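Pectate lyase (Paenibacillus sp. 0602, PDB 5GT5) cleaves polygalacturonate and partly methylated pectin within the chain by an eliminative mechanism, probably with Ca2+ as cofactor, as a secreted family 1 polysaccharide lyase. Local coordinates at residues 109-115 against 129-135; 137-141 against 218-224; 335-341 against 365-371. The protein carries 1 engineered substitution. All blocks are in the same frame, centred on the assembly; numbering follows the deposited sequence.

Overall arrangement
Contacts 1 and 3 are strand pairings in the same curled sheet of the right-handed parallel beta-helix typical of family 1 polysaccharide lyases. They lie on opposite sides of the chain's centre, their centres about 30 Å apart. Contact 2 sits further out, where a loop following contact 1 meets helix 219-225; its centre is about 26 Å from contact 1's and 37 Å from contact 3's. The side chain of L135 in contact 1 is about 6 Å from that of D152 and that of D139 in contact 2 about 10 Å from that of D174, both probable Ca2+ ligands. V336 in contact 3 is about 12 Å, side chain to side chain, from R276, the likely catalytic arginine.

Contact 1. Residues 109-115 against 129-135; sequences GSKIKHA and NLEFDEL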
loop_
_atom_site.group_PDB
_atom_site.type_symbol
_atom_site.label_atom_id
_atom_site.label_comp_id
_atom_site.label_asym_id
_atom_site.label_seq_id
_atom_site.Cartn_x
_atom_site.Cartn_y
_atom_site.Cartn_z
ATOM N N GLY A 109 16.596 -23.313 -4.316
ATOM C CA GLY A 109 15.298 -23.943 -4.496
ATOM C C GLY A 109 14.948 -24.929 -3.405
ATOM O O GLY A 109 14.418 -26.002 -3.705
ATOM N N SER A 110 15.225 -24.587 -2.151
ATOM C CA SER A 110 14.851 -25.419 -1.015
ATOM C C SER A 110 13.339 -25.604 -0.928
ATOM O O SER A 110 12.557 -24.745 -1.354
ATOM C CB SER A 110 15.336 -24.785 0.291
ATOM O OG SER A 110 16.774 -24.805 0.364
ATOM N N LYS A 111 12.941 -26.728 -0.349
ATOM C CA LYS A 111 11.536 -27.121 -0.203
ATOM C C LYS A 111 10.983 -26.782 1.170
ATOM O O LYS A 111 11.680 -26.918 2.195
ATOM C CB LYS A 111 11.363 -28.625 -0.444
ATOM C CG LYS A 111 11.715 -29.064 -1.851
ATOM C CD LYS A 111 11.599 -30.574 -1.981
ATOM C CE LYS A 111 12.105 -31.026 -3.334
ATOM N NZ LYS A 111 11.771 -32.452 -3.579
ATOM N N ILE A 112 9.735 -26.338 1.194
ATOM C CA ILE A 112 8.961 -26.095 2.408
ATOM C C ILE A 112 7.879 -27.163 2.449
ATOM O O ILE A 112 6.990 -27.161 1.583
ATOM C CB ILE A 112 8.277 -24.713 2.359
ATOM C CG1 ILE A 112 9.322 -23.592 2.183
ATOM C CG2 ILE A 112 7.418 -24.457 3.603
ATOM C CD1 ILE A 112 10.297 -23.505 3.309
ATOM N N LYS A 113 7.945 -28.078 3.415
ATOM C CA LYS A 113 7.053 -29.248 3.471
ATOM C C LYS A 113 6.239 -29.290 4.747
ATOM O O LYS A 113 6.733 -28.931 5.821
ATOM C CB LYS A 113 7.865 -30.540 3.349
ATOM C CG LYS A 113 8.545 -30.722 2.007
ATOM C CD LYS A 113 9.112 -32.160 1.876
ATOM C CE LYS A 113 10.517 -32.231 2.398
ATOM N NZ LYS A 113 10.922 -33.633 2.820
ATOM N N HIS A 114 4.980 -29.716 4.615
ATOM C CA HIS A 114 4.106 -30.030 5.753
ATOM C C HIS A 114 3.642 -28.806 6.477
ATOM O O HIS A 114 3.285 -28.875 7.655
ATOM C CB HIS A 114 4.742 -31.047 6.726
ATOM C CG HIS A 114 5.411 -32.173 6.008
ATOM N ND1 HIS A 114 6.568 -32.775 6.464
ATOM C CD2 HIS A 114 5.131 -32.728 4.808
ATOM C CE1 HIS A 114 6.943 -33.696 5.584
ATOM N NE2 HIS A 114 6.082 -33.695 4.579
ATOM N N ALA A 115 3.621 -27.674 5.775
ATOM C CA ALA A 115 3.157 -26.422 6.402
ATOM C C ALA A 115 2.503 -25.458 5.446
ATOM O O ALA A 115 2.959 -25.274 4.316
ATOM C CB ALA A 115 4.268 -25.698 7.181
ATOM N N ASN A 129 12.189 -18.286 -5.029
ATOM C CA ASN A 129 13.051 -19.474 -5.196
ATOM C C ASN A 129 12.850 -20.541 -4.136
ATOM O O ASN A 129 13.831 -21.128 -3.617
ATOM C CB ASN A 129 14.533 -19.079 -5.297
ATOM C CG ASN A 129 15.317 -20.085 -6.083
ATOM O OD1 ASN A 129 14.775 -20.707 -7.003
ATOM N ND2 ASN A 129 16.586 -20.246 -5.767
ATOM N N LEU A 130 11.586 -20.796 -3.807
ATOM C CA LEU A 130 11.213 -21.855 -2.878
ATOM C C LEU A 130 10.235 -22.802 -3.536
ATOM O O LEU A 130 9.383 -22.384 -4.354
ATOM C CB LEU A 130 10.577 -21.278 -1.635
ATOM C CG LEU A 130 11.562 -20.462 -0.823
ATOM C CD1 LEU A 130 10.781 -19.608 0.136
ATOM C CD2 LEU A 130 12.470 -21.423 -0.068
ATOM N N GLU A 131 10.361 -24.087 -3.213
ATOM C CA GLU A 131 9.420 -25.109 -3.655
ATOM C C GLU A 131 8.571 -25.540 -2.464
ATOM O O GLU A 131 9.072 -25.696 -1.349
ATOM C CB GLU A 131 10.141 -26.305 -4.284
ATOM C CG GLU A 131 9.156 -27.435 -4.667
ATOM C CD GLU A 131 9.750 -28.455 -5.608
ATOM O OE1 GLU A 131 10.954 -28.398 -5.928
ATOM O OE2 GLU A 131 8.995 -29.360 -6.023
ATOM N N PHE A 132 7.276 -25.693 -2.707
ATOM C CA PHE A 132 6.293 -26.015 -1.703
ATOM C C PHE A 132 5.702 -27.379 -2.030
ATOM O O PHE A 132 5.246 -27.617 -3.161
ATOM C CB PHE A 132 5.201 -24.944 -1.699
ATOM C CG PHE A 132 5.711 -23.589 -1.322
ATOM C CD1 PHE A 132 6.295 -22.757 -2.265
ATOM C CD2 PHE A 132 5.621 -23.160 -0.014
ATOM C CE1 PHE A 132 6.806 -21.482 -1.866
ATOM C CE2 PHE A 132 6.068 -21.912 0.369
ATOM C CZ PHE A 132 6.688 -21.079 -0.544
ATOM N N ASP A 133 5.733 -28.289 -1.054
ATOM C CA ASP A 133 5.346 -29.673 -1.334
ATOM C C ASP A 133 4.776 -30.350 -0.098
ATOM O O ASP A 133 4.964 -29.870 1.042
ATOM C CB ASP A 133 6.551 -30.486 -1.871
ATOM C CG ASP A 133 6.148 -31.705 -2.690
ATOM O OD1 ASP A 133 4.948 -31.951 -2.925
ATOM O OD2 ASP A 133 7.089 -32.442 -3.091
ATOM N N GLU A 134 4.088 -31.471 -0.339
ATOM C CA GLU A 134 3.584 -32.372 0.703
ATOM C C GLU A 134 2.603 -31.700 1.656
ATOM O O GLU A 134 2.799 -31.635 2.875
ATOM C CB GLU A 134 4.755 -33.087 1.416
ATOM C CG GLU A 134 5.615 -33.860 0.419
ATOM C CD GLU A 134 6.695 -34.744 1.049
ATOM O OE1 GLU A 134 6.768 -34.875 2.292
ATOM O OE2 GLU A 134 7.489 -35.277 0.246
ATOM N N LEU A 135 1.556 -31.162 1.041
ATOM C CA LEU A 135 0.466 -30.498 1.750
ATOM C C LEU A 135 -0.877 -30.928 1.147
ATOM O O LEU A 135 -1.858 -30.166 1.195
ATOM C CB LEU A 135 0.625 -28.965 1.717
ATOM C CG LEU A 135 -0.180 -28.195 2.780
ATOM C CD1 LEU A 135 0.304 -28.507 4.200
ATOM C CD2 LEU A 135 -0.087 -26.709 2.542
HETATM O O HOH W 1 13.220 -26.841 -6.115
HETATM O O HOH W 2 9.111 -31.832 -4.892
#
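The imidazole of H114 donates from NE2 to E134 OE1 at 2.7 Å, a His-carboxylate hydrogen bond in which the oxygen meets the ring edge. H114 ND1 is hydrogen-bonded to E64, so the imidazole bridges two acidic side chains. Between the backbones, I112 N donates to E131 O (2.7 Å), E131 N to S110 O (3.0 Å) and D133 N to I112 O (3.1 Å). I112 thus uses both its N-H and its carbonyl between E131 and D133, the parallel pattern, while K111, I112 and K113 stand in register with E131, F132 and D133. The segments 111-113 and 131-133 run at 25° with axes 4.6 Å apart at closest approach. Beyond them, H114 N reaches E134 O only weakly (3.4 Å).

K111, K113, E131 and D133 share one face of the sheet. Water 2 joins K111 NZ (3.0 Å) with E131 OE2 (2.7 Å) and D133 OD2 (2.8 Å), and water 1 spans G109 O and E131 OE1, at 2.8 Å from each; E131 OE2 also pairs with N170. I112 and F132 occupy the other, buried face, CB of I112 lying 3.9 Å from CD2 of F132, with L130 CD2 4.4 Å from I112 CG1.

These strands belong to successive coils of the parallel beta-helix. Strand 111-113 pairs on its other side with strand 58-59, and strand 131-133 with strand 168-169, where F132 stacks on F169. H114 packs on helix 84-89, A115 touches strand 92-97, and L130 rests against strand 102-106.

Contact 2. Residues 137-141 against 218-224; sequences EWDES and YPMYNYL
The indole of W138 (chi1 t, chi2 -94°), its CA-to-CB bond directed toward the helix, forms the apolar centre. Its CH2 lies 3.6 Å from L224 CD1, a methyl at the ring edge, while CZ2 is 3.9 Å from Y221 CB and 4.1 Å from M220 CG. Y221 (chi1 t) turns its ring edge to the face of the six-membered indole ring: an edge-to-face pair with centroids 5.9 Å apart and planes at 85°. M220 is fully extended (t, t, t), its SD 5.2 Å from the centroid of the same ring in an oblique Met-aromatic contact. Helices 203-212 and 233-241 add M211 and I236 around the indole.

Segment 137-141 is irregular: W138 and D139 are extended, E140 and S141 have helical angles. In 218-224, Y218 (-134/85) holds the N-cap position and the helix starts at P219. The closest CA atoms, of E140 and M220, are 6.2 Å apart.

At the polar edge E140 folds its side chain (m, m). Its OE1 accepts M220 N at 2.7 Å, its OE2 accepts Y221 N at 3.0 Å, and W138 NE1 donates to the same OE2 at 2.8 Å, tying the apolar and polar parts together. A carboxylate from a distant loop thus takes up first-turn N-H groups that have no helical acceptor, an arrangement characteristic of helix N-termini, here joining a loop outside the beta-helix to helix 219-225.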
loop_
_atom_site.group_PDB
_atom_site.type_symbol
_atom_site.label_atom_id
_atom_site.label_comp_id
_atom_site.label_asym_id
_atom_site.label_seq_id
_atom_site.Cartn_x
_atom_site.Cartn_y
_atom_site.Cartn_z
ATOM N N GLU A 137 -3.671 -34.422 1.001
ATOM C CA GLU A 137 -4.075 -35.794 1.338
ATOM C C GLU A 137 -5.454 -36.025 0.767
ATOM O O GLU A 137 -6.140 -35.091 0.396
ATOM C CB GLU A 137 -4.029 -36.052 2.849
ATOM C CG GLU A 137 -5.116 -35.304 3.630
ATOM C CD GLU A 137 -5.167 -35.729 5.082
ATOM O OE1 GLU A 137 -4.231 -36.445 5.537
ATOM O OE2 GLU A 137 -6.140 -35.345 5.766
ATOM N N TRP A 138 -5.815 -37.299 0.651
ATOM C CA TRP A 138 -7.114 -37.720 0.145
ATOM C C TRP A 138 -8.247 -37.276 1.076
ATOM O O TRP A 138 -8.123 -37.309 2.301
ATOM C CB TRP A 138 -7.045 -39.249 0.012
ATOM C CG TRP A 138 -8.333 -39.942 -0.386
ATOM C CD1 TRP A 138 -9.259 -40.490 0.458
ATOM C CD2 TRP A 138 -8.806 -40.191 -1.724
ATOM N NE1 TRP A 138 -10.276 -41.070 -0.271
ATOM C CE2 TRP A 138 -10.022 -40.904 -1.610
ATOM C CE3 TRP A 138 -8.309 -39.899 -2.998
ATOM C CZ2 TRP A 138 -10.771 -41.306 -2.723
ATOM C CZ3 TRP A 138 -9.042 -40.324 -4.132
ATOM C CH2 TRP A 138 -10.271 -41.011 -3.977
ATOM N N ASP A 139 -9.359 -36.876 0.478
ATOM C CA ASP A 139 -10.501 -36.426 1.267
ATOM C C ASP A 139 -11.629 -37.456 1.380
ATOM O O ASP A 139 -12.441 -37.595 0.450
ATOM C CB ASP A 139 -11.077 -35.156 0.665
ATOM C CG ASP A 139 -12.343 -34.732 1.333
ATOM O OD1 ASP A 139 -12.533 -35.022 2.551
ATOM O OD2 ASP A 139 -13.196 -34.118 0.629
ATOM N N GLU A 140 -11.708 -38.130 2.528
ATOM C CA GLU A 140 -12.907 -38.885 2.869
ATOM C C GLU A 140 -13.960 -38.035 3.577
ATOM O O GLU A 140 -15.171 -38.179 3.293
ATOM C CB GLU A 140 -12.561 -40.063 3.758
ATOM C CG GLU A 140 -11.794 -41.168 3.041
ATOM C CD GLU A 140 -12.667 -42.041 2.147
ATOM O OE1 GLU A 140 -13.902 -42.167 2.413
ATOM O OE2 GLU A 140 -12.119 -42.628 1.169
ATOM N N SER A 141 -13.529 -37.166 4.494
ATOM C CA SER A 141 -14.453 -36.445 5.372
ATOM C C SER A 141 -15.517 -35.653 4.644
ATOM O O SER A 141 -16.704 -35.666 5.035
ATOM C CB SER A 141 -13.651 -35.522 6.299
ATOM O OG SER A 141 -14.518 -34.871 7.212
ATOM N N TYR A 218 -11.596 -46.661 4.240
ATOM C CA TYR A 218 -11.747 -45.482 3.379
ATOM C C TYR A 218 -12.953 -45.664 2.481
ATOM O O TYR A 218 -12.830 -46.129 1.344
ATOM C CB TYR A 218 -10.460 -45.283 2.565
ATOM C CG TYR A 218 -9.228 -45.209 3.441
ATOM C CD1 TYR A 218 -8.815 -43.998 3.996
ATOM C CD2 TYR A 218 -8.485 -46.352 3.718
ATOM C CE1 TYR A 218 -7.697 -43.940 4.812
ATOM C CE2 TYR A 218 -7.375 -46.298 4.529
ATOM C CZ TYR A 218 -6.988 -45.096 5.071
ATOM O OH TYR A 218 -5.870 -45.031 5.884
ATOM N N PRO A 219 -14.141 -45.310 2.984
ATOM C CA PRO A 219 -15.382 -45.659 2.263
ATOM C C PRO A 219 -15.503 -45.105 0.835
ATOM O O PRO A 219 -15.966 -45.837 -0.055
ATOM C CB PRO A 219 -16.486 -45.088 3.149
ATOM C CG PRO A 219 -15.847 -44.899 4.506
ATOM C CD PRO A 219 -14.384 -44.709 4.308
ATOM N N MET A 220 -15.090 -43.860 0.602
ATOM C CA MET A 220 -15.149 -43.332 -0.754
ATOM C C MET A 220 -14.200 -44.068 -1.691
ATOM O O MET A 220 -14.602 -44.473 -2.776
ATOM C CB MET A 220 -14.824 -41.835 -0.749
ATOM C CG MET A 220 -14.852 -41.243 -2.145
ATOM S SD MET A 220 -14.500 -39.495 -1.970
ATOM C CE MET A 220 -14.267 -39.060 -3.666
ATOM N N TYR A 221 -12.944 -44.200 -1.279
ATOM C CA TYR A 221 -11.978 -44.947 -2.066
ATOM C C TYR A 221 -12.484 -46.362 -2.352
ATOM O O TYR A 221 -12.451 -46.851 -3.512
ATOM C CB TYR A 221 -10.624 -44.976 -1.342
ATOM C CG TYR A 221 -9.584 -45.728 -2.143
ATOM C CD1 TYR A 221 -8.938 -45.129 -3.209
ATOM C CD2 TYR A 221 -9.287 -47.068 -1.859
ATOM C CE1 TYR A 221 -8.017 -45.820 -3.983
ATOM C CE2 TYR A 221 -8.351 -47.757 -2.605
ATOM C CZ TYR A 221 -7.707 -47.132 -3.657
ATOM O OH TYR A 221 -6.804 -47.809 -4.441
ATOM N N ASN A 222 -12.999 -47.006 -1.307
ATOM C CA ASN A 222 -13.544 -48.359 -1.451
ATOM C C ASN A 222 -14.683 -48.408 -2.472
ATOM O O ASN A 222 -14.718 -49.265 -3.359
ATOM C CB ASN A 222 -13.989 -48.881 -0.077
ATOM C CG ASN A 222 -14.319 -50.362 -0.078
ATOM O OD1 ASN A 222 -13.576 -51.188 -0.609
ATOM N ND2 ASN A 222 -15.459 -50.702 0.513
ATOM N N TYR A 223 -15.583 -47.435 -2.412
ATOM C CA TYR A 223 -16.671 -47.369 -3.367
ATOM C C TYR A 223 -16.167 -47.186 -4.804
ATOM O O TYR A 223 -16.645 -47.830 -5.733
ATOM C CB TYR A 223 -17.609 -46.232 -2.983
ATOM C CG TYR A 223 -18.782 -46.114 -3.897
ATOM C CD1 TYR A 223 -19.809 -47.047 -3.866
ATOM C CD2 TYR A 223 -18.862 -45.079 -4.833
ATOM C CE1 TYR A 223 -20.897 -46.931 -4.727
ATOM C CE2 TYR A 223 -19.947 -44.957 -5.702
ATOM C CZ TYR A 223 -20.937 -45.901 -5.662
ATOM O OH TYR A 223 -22.008 -45.779 -6.538
ATOM N N LEU A 224 -15.213 -46.278 -4.993
ATOM C CA LEU A 224 -14.657 -46.042 -6.318
ATOM C C LEU A 224 -14.016 -47.295 -6.915
ATOM O O LEU A 224 -14.102 -47.519 -8.127
ATOM C CB LEU A 224 -13.638 -44.915 -6.274
ATOM C CG LEU A 224 -14.177 -43.555 -5.845
ATOM C CD1 LEU A 224 -12.980 -42.610 -5.651
ATOM C CD2 LEU A 224 -15.171 -43.021 -6.907
#

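Contact 3. Residues 335-341 against 365-371; sequences LVEKSVI and RVADTIY
Two successive coils of the parallel beta-helix pair here, L335, V336 and E337 in parallel register with R365, V366 and A367 (axes 4.6 Å apart, 16°), then V340 and I341 with I370 and Y371. L335, E337, V340, R365, A367 and I370 point to one face, V336, I341, V366 and Y371 to the other. Both segments bend between their short strands at positive-phi residues, K338 (52/45) and D368 (28/69); D368 and T369 form a classic beta bulge facing strand 378-380. Backbone bonds include V336 N to R365 O (3.0 Å) and I341 N to I370 O (2.8 Å). V336 CB is 4.1 Å from V366 CG2 (both t). I341 CG2 (m, t) lies 3.6 Å from Y371 CD1 (t), at the ring edge. K338 (m, m, t, t) curls at its base, bringing NZ 2.6 Å from D368 OD2, a salt bridge; D368, chi1 t, also pairs with R379. T369 (m) donates OG1 to A367 O (2.9 Å), and the same OG1 accepts S339 N at 3.2 Å.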
loop_
_atom_site.group_PDB
_atom_site.type_symbol
_atom_site.label_atom_id
_atom_site.label_comp_id
_atom_site.label_asym_id
_atom_site.label_seq_id
_atom_site.Cartn_x
_atom_site.Cartn_y
_atom_site.Cartn_z
ATOM N N LEU A 335 -8.236 -9.860 -17.212
ATOM C CA LEU A 335 -7.692 -9.874 -18.562
ATOM C C LEU A 335 -6.590 -10.914 -18.621
ATOM O O LEU A 335 -5.659 -10.891 -17.801
ATOM C CB LEU A 335 -7.129 -8.502 -18.933
ATOM C CG LEU A 335 -6.354 -8.465 -20.255
ATOM C CD1 LEU A 335 -7.285 -8.653 -21.458
ATOM C CD2 LEU A 335 -5.507 -7.182 -20.383
ATOM N N VAL A 336 -6.697 -11.833 -19.573
ATOM C CA VAL A 336 -5.622 -12.788 -19.915
ATOM C C VAL A 336 -5.097 -12.430 -21.280
ATOM O O VAL A 336 -5.896 -12.253 -22.210
ATOM C CB VAL A 336 -6.140 -14.220 -19.949
ATOM C CG1 VAL A 336 -5.020 -15.168 -20.367
ATOM C CG2 VAL A 336 -6.722 -14.608 -18.574
ATOM N N GLU A 337 -3.785 -12.286 -21.432
ATOM C CA GLU A 337 -3.240 -11.992 -22.755
ATOM C C GLU A 337 -1.960 -12.725 -23.080
ATOM O O GLU A 337 -1.161 -13.053 -22.191
ATOM C CB GLU A 337 -3.091 -10.497 -23.007
ATOM C CG GLU A 337 -2.105 -9.820 -22.150
ATOM C CD GLU A 337 -2.140 -8.287 -22.264
ATOM O OE1 GLU A 337 -2.509 -7.725 -23.332
ATOM O OE2 GLU A 337 -1.839 -7.643 -21.244
ATOM N N LYS A 338 -1.753 -12.962 -24.371
ATOM C CA LYS A 338 -0.508 -13.504 -24.875
ATOM C C LYS A 338 -0.145 -14.769 -24.122
ATOM O O LYS A 338 0.983 -14.963 -23.699
ATOM C CB LYS A 338 0.601 -12.440 -24.782
ATOM C CG LYS A 338 0.324 -11.149 -25.551
ATOM C CD LYS A 338 0.639 -11.276 -27.040
ATOM C CE LYS A 338 0.366 -9.947 -27.764
ATOM N NZ LYS A 338 0.545 -10.098 -29.240
ATOM N N SER A 339 -1.137 -15.624 -23.940
ATOM C CA SER A 339 -0.938 -16.841 -23.173
ATOM C C SER A 339 -1.143 -18.080 -24.041
ATOM O O SER A 339 -1.443 -17.959 -25.239
ATOM C CB SER A 339 -1.865 -16.820 -21.967
ATOM O OG SER A 339 -1.449 -15.778 -21.074
ATOM N N VAL A 340 -0.913 -19.252 -23.447
ATOM C CA VAL A 340 -1.117 -20.546 -24.094
ATOM C C VAL A 340 -2.018 -21.398 -23.207
ATOM O O VAL A 340 -1.741 -21.559 -22.007
ATOM C CB VAL A 340 0.241 -21.261 -24.267
ATOM C CG1 VAL A 340 0.020 -22.646 -24.860
ATOM C CG2 VAL A 340 1.184 -20.408 -25.131
ATOM N N ILE A 341 -3.101 -21.927 -23.777
ATOM C CA ILE A 341 -4.062 -22.746 -23.043
ATOM C C ILE A 341 -4.247 -24.037 -23.812
ATOM O O ILE A 341 -4.591 -24.016 -25.009
ATOM C CB ILE A 341 -5.411 -22.008 -22.891
ATOM C CG1 ILE A 341 -5.179 -20.707 -22.091
ATOM C CG2 ILE A 341 -6.445 -22.865 -22.173
ATOM C CD1 ILE A 341 -6.423 -19.859 -21.918
ATOM N N ARG A 365 -11.869 -10.834 -20.393
ATOM C CA ARG A 365 -11.411 -10.742 -21.775
ATOM C C ARG A 365 -10.120 -11.502 -21.939
ATOM O O ARG A 365 -9.311 -11.538 -21.017
ATOM C CB ARG A 365 -11.155 -9.263 -22.130
ATOM C CG ARG A 365 -10.474 -9.020 -23.476
ATOM C CD ARG A 365 -10.490 -7.538 -23.809
ATOM N NE ARG A 365 -11.835 -7.126 -24.189
ATOM C CZ ARG A 365 -12.188 -5.880 -24.499
ATOM N NH1 ARG A 365 -11.301 -4.895 -24.431
ATOM N NH2 ARG A 365 -13.446 -5.620 -24.843
ATOM N N VAL A 366 -9.933 -12.120 -23.101
ATOM C CA VAL A 366 -8.676 -12.745 -23.465
ATOM C C VAL A 366 -8.208 -12.122 -24.773
ATOM O O VAL A 366 -9.000 -11.996 -25.750
ATOM C CB VAL A 366 -8.846 -14.263 -23.626
ATOM C CG1 VAL A 366 -7.487 -14.916 -23.954
ATOM C CG2 VAL A 366 -9.427 -14.847 -22.368
ATOM N N ALA A 367 -6.931 -11.780 -24.825
ATOM C CA ALA A 367 -6.294 -11.154 -25.987
ATOM C C ALA A 367 -5.162 -12.032 -26.499
ATOM O O ALA A 367 -4.388 -12.603 -25.720
ATOM C CB ALA A 367 -5.741 -9.795 -25.629
ATOM N N ASP A 368 -5.072 -12.118 -27.826
ATOM C CA ASP A 368 -4.033 -12.861 -28.554
ATOM C C ASP A 368 -3.443 -14.046 -27.808
ATOM O O ASP A 368 -2.275 -14.031 -27.393
ATOM C CB ASP A 368 -2.921 -11.912 -29.027
ATOM C CG ASP A 368 -2.013 -12.544 -30.065
ATOM O OD1 ASP A 368 -2.483 -13.435 -30.808
ATOM O OD2 ASP A 368 -0.824 -12.164 -30.127
ATOM N N THR A 369 -4.266 -15.073 -27.640
ATOM C CA THR A 369 -3.893 -16.263 -26.891
ATOM C C THR A 369 -4.069 -17.495 -27.743
ATOM O O THR A 369 -5.000 -17.590 -28.547
ATOM C CB THR A 369 -4.736 -16.302 -25.619
ATOM O OG1 THR A 369 -4.189 -15.336 -24.720
ATOM C CG2 THR A 369 -4.709 -17.626 -24.930
ATOM N N ILE A 370 -3.142 -18.427 -27.593
ATOM C CA ILE A 370 -3.167 -19.704 -28.287
ATOM C C ILE A 370 -3.967 -20.715 -27.486
ATOM O O ILE A 370 -3.736 -20.873 -26.284
ATOM C CB ILE A 370 -1.714 -20.182 -28.517
ATOM C CG1 ILE A 370 -1.024 -19.213 -29.490
ATOM C CG2 ILE A 370 -1.665 -21.619 -29.045
ATOM C CD1 ILE A 370 0.500 -19.485 -29.668
ATOM N N TYR A 371 -4.915 -21.379 -28.145
ATOM C CA TYR A 371 -5.791 -22.333 -27.495
ATOM C C TYR A 371 -5.858 -23.621 -28.292
ATOM O O TYR A 371 -5.922 -23.598 -29.536
ATOM C CB TYR A 371 -7.193 -21.734 -27.357
ATOM C CG TYR A 371 -8.186 -22.648 -26.722
ATOM C CD1 TYR A 371 -8.190 -22.857 -25.341
ATOM C CD2 TYR A 371 -9.112 -23.330 -27.501
ATOM C CE1 TYR A 371 -9.135 -23.725 -24.756
ATOM C CE2 TYR A 371 -10.037 -24.201 -26.945
ATOM C CZ TYR A 371 -10.048 -24.396 -25.569
ATOM O OH TYR A 371 -10.982 -25.244 -25.028
#